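Hypothetical protein PH1948 (Pyrococcus horikoshii, PDB 1WY7) binds S-adenosyl-L-homocysteine and is probably an S-adenosylmethionine-dependent methyltransferase that acts on RNA. Local coordinates at residues A54-G59 and I76-D81. Residues are numbered along the deposited sequence; the frame is centred on the assembly and turned at random.
With SAH (S-adenosyl-L-homocysteine), chain E.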
loop_
_atom_site.group_PDB
_atom_site.type_symbol
_atom_site.label_atom_id
_atom_site.label_comp_id
_atom_site.label_asym_id
_atom_site.label_seq_id
_atom_site.Cartn_x
_atom_site.Cartn_y
_atom_site.Cartn_z
ATOM N N ALA A 54 1.297 -8.877 2.608
ATOM C CA ALA A 54 2.492 -8.301 2.012
ATOM C C ALA A 54 2.181 -6.835 1.738
ATOM O O ALA A 54 1.141 -6.510 1.155
ATOM C CB ALA A 54 2.852 -9.031 0.706
ATOM N N ASP A 55 3.072 -5.954 2.183
ATOM C CA ASP A 55 2.927 -4.514 1.978
ATOM C C ASP A 55 4.010 -4.133 0.956
ATOM O O ASP A 55 5.177 -3.976 1.311
ATOM C CB ASP A 55 3.142 -3.788 3.317
ATOM C CG ASP A 55 2.978 -2.288 3.214
ATOM O OD1 ASP A 55 3.134 -1.598 4.260
ATOM O OD2 ASP A 55 2.692 -1.784 2.097
ATOM N N LEU A 56 3.619 -4.005 -0.309
ATOM C CA LEU A 56 4.568 -3.671 -1.374
ATOM C C LEU A 56 4.826 -2.171 -1.412
ATOM O O LEU A 56 3.885 -1.368 -1.505
ATOM C CB LEU A 56 4.037 -4.193 -2.718
ATOM C CG LEU A 56 4.334 -5.669 -3.055
ATOM C CD1 LEU A 56 4.320 -6.538 -1.822
ATOM C CD2 LEU A 56 3.332 -6.174 -4.083
ATOM N N GLY A 57 6.109 -1.805 -1.343
ATOM C CA GLY A 57 6.494 -0.406 -1.300
ATOM C C GLY A 57 6.114 0.095 0.085
ATOM O O GLY A 57 5.533 1.173 0.237
ATOM N N ALA A 58 6.455 -0.698 1.100
ATOM C CA ALA A 58 6.115 -0.401 2.499
ATOM C C ALA A 58 6.532 0.968 3.034
ATOM O O ALA A 58 5.897 1.501 3.955
ATOM C CB ALA A 58 6.659 -1.508 3.413
ATOM N N GLY A 59 7.597 1.531 2.472
ATOM C CA GLY A 59 8.062 2.839 2.911
ATOM C C GLY A 59 8.255 2.966 4.415
ATOM O O GLY A 59 9.067 2.242 5.010
ATOM N N ILE A 76 4.702 -8.774 5.610
ATOM C CA ILE A 76 6.013 -8.820 4.987
ATOM C C ILE A 76 6.158 -7.497 4.242
ATOM O O ILE A 76 5.456 -7.221 3.272
ATOM C CB ILE A 76 6.169 -10.033 4.040
ATOM C CG1 ILE A 76 5.910 -11.327 4.822
ATOM C CG2 ILE A 76 7.602 -10.079 3.481
ATOM C CD1 ILE A 76 6.038 -12.617 3.994
ATOM N N CYS A 77 7.059 -6.668 4.743
ATOM C CA CYS A 77 7.298 -5.352 4.190
ATOM C C CYS A 77 8.334 -5.384 3.075
ATOM O O CYS A 77 9.484 -5.768 3.294
ATOM C CB CYS A 77 7.741 -4.423 5.321
ATOM S SG CYS A 77 6.641 -4.527 6.772
ATOM N N VAL A 78 7.908 -5.003 1.873
ATOM C CA VAL A 78 8.792 -4.982 0.716
ATOM C C VAL A 78 9.108 -3.537 0.406
ATOM O O VAL A 78 8.211 -2.757 0.091
ATOM C CB VAL A 78 8.133 -5.617 -0.525
ATOM C CG1 VAL A 78 9.095 -5.552 -1.700
ATOM C CG2 VAL A 78 7.756 -7.064 -0.243
ATOM N N GLU A 79 10.387 -3.192 0.497
ATOM C CA GLU A 79 10.839 -1.829 0.260
ATOM C C GLU A 79 12.270 -1.839 -0.293
ATOM O O GLU A 79 13.143 -2.522 0.242
ATOM C CB GLU A 79 10.782 -1.060 1.579
ATOM C CG GLU A 79 11.488 0.273 1.584
ATOM C CD GLU A 79 10.917 1.225 0.568
ATOM O OE1 GLU A 79 9.686 1.434 0.559
ATOM O OE2 GLU A 79 11.703 1.769 -0.219
ATOM N N VAL A 80 12.512 -1.067 -1.352
ATOM C CA VAL A 80 13.836 -1.023 -1.979
ATOM C C VAL A 80 14.837 -0.116 -1.269
ATOM O O VAL A 80 16.046 -0.298 -1.403
ATOM C CB VAL A 80 13.747 -0.544 -3.451
ATOM C CG1 VAL A 80 13.363 0.924 -3.496
ATOM C CG2 VAL A 80 15.078 -0.772 -4.169
ATOM N N ASP A 81 14.337 0.847 -0.506
ATOM C CA ASP A 81 15.206 1.797 0.163
ATOM C C ASP A 81 15.470 1.546 1.651
ATOM O O ASP A 81 14.586 1.700 2.492
ATOM C CB ASP A 81 14.647 3.207 -0.047
ATOM C CG ASP A 81 15.556 4.284 0.507
ATOM O OD1 ASP A 81 15.167 5.468 0.461
ATOM O OD2 ASP A 81 16.663 3.957 0.991
HETATM N N SAH E . 4.994 5.518 3.326
HETATM C CA SAH E . 4.000 4.831 2.477
HETATM C CB SAH E . 4.739 4.324 1.228
HETATM C CG SAH E . 4.649 5.418 0.225
HETATM S SD SAH E . 5.417 5.354 -1.405
HETATM C C SAH E . 3.361 3.766 3.327
HETATM O O SAH E . 3.430 3.886 4.589
HETATM O OXT SAH E . 2.812 2.824 2.663
HETATM C "C5'" SAH E . 5.809 3.648 -1.725
HETATM C "C4'" SAH E . 7.257 3.161 -1.565
HETATM O "O4'" SAH E . 7.649 2.436 -2.759
HETATM C "C3'" SAH E . 8.339 4.239 -1.475
HETATM O "O3'" SAH E . 8.676 4.267 -0.074
HETATM C "C2'" SAH E . 9.539 3.712 -2.280
HETATM O "O2'" SAH E . 10.848 3.745 -1.760
HETATM C "C1'" SAH E . 9.052 2.322 -2.724
HETATM N N9 SAH E . 9.519 1.908 -4.039
HETATM C C8 SAH E . 9.672 2.630 -5.210
HETATM N N7 SAH E . 10.104 1.919 -6.220
HETATM C C5 SAH E . 10.249 0.638 -5.695
HETATM C C6 SAH E . 10.662 -0.604 -6.249
HETATM N N6 SAH E . 11.020 -0.726 -7.546
HETATM N N1 SAH E . 10.706 -1.724 -5.454
HETATM C C2 SAH E . 10.337 -1.601 -4.157
HETATM N N3 SAH E . 9.924 -0.484 -3.515
HETATM C C4 SAH E . 9.896 0.617 -4.348
#
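Ala54, Asp55 and Leu56 pair in parallel with Ile76, Cys77 and Val78, the strand axes 4.8 Å apart. Asp55 hydrogen-bonds both ways: its N donates to Ile76 O (2.9 Å), and its O accepts a hydrogen bond from Val78 N (3.0 Å). After Leu56, segment 54-59 becomes a loop still hydrogen-bonded to 76-81. Val78 O takes Ala58 N at 2.9 Å, from above the carbonyl plane, and a weak bond from Gly57 N.

On one face of the sheet Leu56 and Val78 lie side by side, CD1 against CG2 at 3.8 Å. Phe133 and Ala137 of helix 131-140 also pack on Leu56. On the other face Ala58 CB meets Cys77 CB at 3.6 Å. That face also carries Asp55, whose OD1 hydrogen-bonds Ser64 OG.

Glu79 bends at chi2 (60°), and its carboxylate links the glycine loop, the SAH ribose and the backbone of Asp81. OE1 receives Gly59 N (2.8 Å) on its anti side, and SAH O3'. OE2 receives SAH O2' at 2.6 Å and, on its anti lone pair, Asp81 N. These donors hold the group between the sugar and the backbone. Val80 packs CB and CG1 on the adenine. Gly57 O and Gly59 CA also touch SAH.

This is the first beta-alpha-beta unit of a Rossmann-like methyltransferase: a glycine-rich loop after one strand, and a ribose-binding acid near the C-terminal end of the next.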